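Side-chain contacts in membrane-bound lytic murein transglycosylase A (PDB 6QK4), which probably cleaves the beta-1,4 linkage between MurNAc and GlcNAc in peptidoglycan as a lytic transglycosylase, leaving 1,6-anhydro-MurNAc ends: residues A[143-147]-A[148-152]; A[273-277]-A[278-282]. All blocks are in the same frame, centred on the assembly; numbering follows the deposited sequence.

Contact 1: residues A[143-147]-A[148-152]; sequences QLMRS and GALSG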
# COMPACT_ATOMS: atom_id res chain seq x y z
N GLN A 143 -30.09 5.31 -3.95
CA GLN A 143 -31.28 4.67 -4.50
C GLN A 143 -31.03 3.19 -4.73
O GLN A 143 -31.94 2.39 -4.55
CB GLN A 143 -31.69 5.34 -5.81
CG GLN A 143 -32.48 6.67 -5.58
CD GLN A 143 -31.70 7.73 -4.82
OE1 GLN A 143 -32.16 8.23 -3.77
NE2 GLN A 143 -30.54 8.13 -5.36
N LEU A 144 -29.80 2.83 -5.11
CA LEU A 144 -29.43 1.43 -5.20
C LEU A 144 -29.71 0.71 -3.88
O LEU A 144 -30.31 -0.37 -3.86
CB LEU A 144 -27.94 1.34 -5.58
CG LEU A 144 -27.37 0.01 -5.97
CD1 LEU A 144 -28.11 -0.52 -7.15
CD2 LEU A 144 -25.91 0.29 -6.31
N MET A 145 -29.28 1.32 -2.76
CA MET A 145 -29.50 0.71 -1.45
C MET A 145 -30.97 0.66 -1.07
O MET A 145 -31.33 -0.16 -0.23
CB MET A 145 -28.72 1.45 -0.36
CG MET A 145 -27.15 1.36 -0.48
SD MET A 145 -26.63 -0.26 0.07
CE MET A 145 -27.45 -0.39 1.66
N ARG A 146 -31.83 1.50 -1.68
CA ARG A 146 -33.22 1.57 -1.30
C ARG A 146 -34.13 0.79 -2.23
O ARG A 146 -35.27 0.49 -1.85
CB ARG A 146 -33.68 3.04 -1.24
CG ARG A 146 -33.00 3.80 -0.09
CD ARG A 146 -33.29 5.29 -0.01
NE ARG A 146 -33.00 5.84 1.31
CZ ARG A 146 -31.75 6.14 1.73
NH1 ARG A 146 -30.69 6.00 0.92
NH2 ARG A 146 -31.60 6.65 2.96
N SER A 147 -33.67 0.49 -3.43
CA SER A 147 -34.52 -0.20 -4.43
C SER A 147 -34.87 -1.64 -4.04
O SER A 147 -35.88 -2.17 -4.52
CB SER A 147 -33.80 -0.18 -5.79
OG SER A 147 -32.67 -1.03 -5.76
N GLY A 148 -34.08 -2.30 -3.19
CA GLY A 148 -34.17 -3.73 -2.97
C GLY A 148 -33.32 -4.58 -3.91
O GLY A 148 -33.17 -5.80 -3.66
N ALA A 149 -32.80 -4.00 -4.98
CA ALA A 149 -31.97 -4.72 -5.93
C ALA A 149 -30.75 -5.36 -5.29
O ALA A 149 -30.23 -6.34 -5.84
CB ALA A 149 -31.55 -3.76 -7.04
N LEU A 150 -30.28 -4.87 -4.14
CA LEU A 150 -29.09 -5.50 -3.54
C LEU A 150 -29.41 -6.65 -2.58
O LEU A 150 -28.53 -7.49 -2.32
CB LEU A 150 -28.24 -4.46 -2.81
CG LEU A 150 -27.73 -3.31 -3.69
CD1 LEU A 150 -26.83 -2.37 -2.87
CD2 LEU A 150 -27.05 -3.75 -4.99
N SER A 151 -30.64 -6.73 -2.09
CA SER A 151 -31.01 -7.75 -1.11
C SER A 151 -30.71 -9.15 -1.63
O SER A 151 -30.97 -9.46 -2.80
CB SER A 151 -32.50 -7.64 -0.78
OG SER A 151 -32.80 -6.33 -0.35
N GLY A 152 -30.16 -10.00 -0.76
CA GLY A 152 -29.75 -11.33 -1.14
C GLY A 152 -28.45 -11.41 -1.91
O GLY A 152 -28.02 -12.52 -2.22
O HOH W 1 -31.17 -2.71 -2.42
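Leu-150 folds back from the turn that follows helix 141-147 and sets both of its methyl groups against Leu-144 and Met-145 from the C-terminal part of helix 141-147. Its CD1 branch touches two neighbours at once, Met-145 SD at 3.6 Å and Leu-144 CG at 3.9 Å, whereas CD2 packs against Leu-144 CG and, a little farther, Leu-144 CD1. Leu-150 crosses each of these side chains at roughly a right angle, and the bend at chi2 of Met-145 swings its sulfur over to the leucine branch. The chain can reverse here because Gly-148, the first residue to leave helical geometry, takes a positive phi of 88°. It then opens a type I beta turn, Gly-148 to Ser-151, closed by a 3.1 Å bond from Ser-151 N to Gly-148 O. With OG between its backbone N and carbonyl carbon (chi1 70°), Ser-147 turns the hydroxyl to the next peptides, where OG accepts a fairly straight hydrogen bond from Ala-149 N (3.1 Å, 159° at the hydrogen). A water bridges the remaining distance: it donates to Leu-144 O at 2.9 Å and accepts from Leu-150 N at 2.9 Å, so a helical carbonyl and a turn amide are joined without direct contact. Arg-146 points away, forming a salt bridge with Asp-234 at the end of helix 229-234. Beneath the reversal, within the MltA-specific insert domain, the apolar cluster continues into Tyr-126 of strand 123-126, Phe-239 in the loop before strand 240-244, and Phe-241 within that strand; Leu-150 lies between the end of helix 141-147 and these aromatic residues.

Contact 2: residues A[273-277]-A[278-282]; sequences IAVDP and SSIPL
The carboxylate of Asp-276 carries an Asx turn: its OD1 accepts Ser-278 N at 3.1 Å, the amide approaching on the anti side and 33° out of the carboxylate plane. Ser-278 OG also lies 3.0 Å from Asp-276 OD1, while the other oxygen, OD2, takes the amide of Gly-314, so both ends of the flat group are engaged. The turn lies in the 3D domain, of the double-psi beta-barrel group, and Asp-276 is probably one of the aspartates that give the domain its name. Having CG anti to the backbone N (chi1 174°) sends the carboxylate forward along the turning chain. The Asp-276 carbonyl accepts two bonds: Ser-279 N, at 2.9 Å, sits above the carbonyl plane, and Ile-280 N, at 3.0 Å, comes in nearly along the C=O axis. Ser-279 OG turns elsewhere, to Gly-314 O. On the inner side Val-275 and Ile-280 cross at about a right angle, Val-275 CG1 meeting Ile-280 CD1 at 3.9 Å, and both pack on Ala-305 of strand 298-307. The turn is finished by a CA-H...O contact, Pro-277 CA to Ile-280 O at 3.3 Å, with 159° at the hydrogen.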
# COMPACT_ATOMS: atom_id res chain seq x y z
N ILE A 273 8.21 -2.12 -2.12
CA ILE A 273 7.68 -1.05 -2.95
C ILE A 273 7.16 -1.62 -4.28
O ILE A 273 7.62 -2.65 -4.78
CB ILE A 273 8.71 0.05 -3.25
CG1 ILE A 273 10.02 -0.55 -3.85
CG2 ILE A 273 8.89 0.98 -1.98
CD1 ILE A 273 10.94 0.60 -4.40
N ALA A 274 6.13 -0.95 -4.81
CA ALA A 274 5.75 -1.12 -6.20
C ALA A 274 6.54 -0.14 -7.07
O ALA A 274 6.76 1.03 -6.69
CB ALA A 274 4.24 -0.88 -6.35
N VAL A 275 7.01 -0.65 -8.23
CA VAL A 275 7.85 0.10 -9.16
C VAL A 275 7.32 -0.01 -10.59
O VAL A 275 6.45 -0.82 -10.91
CB VAL A 275 9.32 -0.36 -9.14
CG1 VAL A 275 9.89 -0.11 -7.79
CG2 VAL A 275 9.39 -1.88 -9.51
N ASP A 276 7.92 0.78 -11.48
CA ASP A 276 7.74 0.56 -12.92
C ASP A 276 8.79 -0.47 -13.32
O ASP A 276 10.00 -0.20 -13.26
CB ASP A 276 7.91 1.90 -13.68
CG ASP A 276 7.88 1.72 -15.21
OD1 ASP A 276 8.00 0.56 -15.67
OD2 ASP A 276 7.73 2.76 -15.92
N PRO A 277 8.40 -1.71 -13.63
CA PRO A 277 9.42 -2.78 -13.69
C PRO A 277 10.36 -2.64 -14.88
O PRO A 277 11.41 -3.26 -14.88
CB PRO A 277 8.59 -4.08 -13.76
CG PRO A 277 7.35 -3.63 -14.52
CD PRO A 277 7.05 -2.20 -13.96
N SER A 278 10.00 -1.84 -15.89
CA SER A 278 10.96 -1.58 -16.94
C SER A 278 12.05 -0.62 -16.53
O SER A 278 13.09 -0.57 -17.19
CB SER A 278 10.25 -1.06 -18.21
OG SER A 278 9.86 0.29 -18.02
N SER A 279 11.89 0.12 -15.41
CA SER A 279 12.96 0.91 -14.82
C SER A 279 13.69 0.18 -13.71
O SER A 279 14.92 0.23 -13.63
CB SER A 279 12.36 2.25 -14.27
OG SER A 279 11.93 3.07 -15.35
N ILE A 280 12.96 -0.55 -12.87
CA ILE A 280 13.49 -1.25 -11.72
C ILE A 280 12.92 -2.67 -11.75
O ILE A 280 11.75 -2.89 -11.42
CB ILE A 280 13.10 -0.54 -10.40
CG1 ILE A 280 13.53 0.93 -10.45
CG2 ILE A 280 13.72 -1.27 -9.23
CD1 ILE A 280 12.94 1.78 -9.23
N PRO A 281 13.71 -3.65 -12.14
CA PRO A 281 13.18 -5.02 -12.27
C PRO A 281 12.68 -5.56 -10.94
O PRO A 281 13.26 -5.29 -9.88
CB PRO A 281 14.39 -5.84 -12.75
CG PRO A 281 15.32 -4.82 -13.38
CD PRO A 281 15.11 -3.54 -12.59
N LEU A 282 11.60 -6.35 -10.99
CA LEU A 282 11.17 -7.00 -9.77
C LEU A 282 12.31 -7.83 -9.17
O LEU A 282 13.10 -8.49 -9.87
CB LEU A 282 9.95 -7.88 -10.04
CG LEU A 282 8.69 -7.10 -10.36
CD1 LEU A 282 7.62 -8.08 -10.86
CD2 LEU A 282 8.16 -6.23 -9.21

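In the fold
Contacts 1 and 2 lie on opposite sides of the chain's centre, their own centres about 42 Å apart and their nearest atoms about 30 Å apart, and they share no secondary-structure element. Contact 1, in the MltA-specific insert region, is the more peripheral, about 32 Å from the centre of the chain against about 15 Å for contact 2 in the 3D domain. Both are partly buried reversals that follow a regular element, a helix in one and a strand in the other. At 143-152 glycine, a serine hydroxyl and a bridging water manage the reversal; at 273-282 an aspartate does so directly through its carboxylate and carbonyl. Apolar side chains close each one, a leucine on a leucine and a methionine in contact 1, a valine on an isoleucine in contact 2.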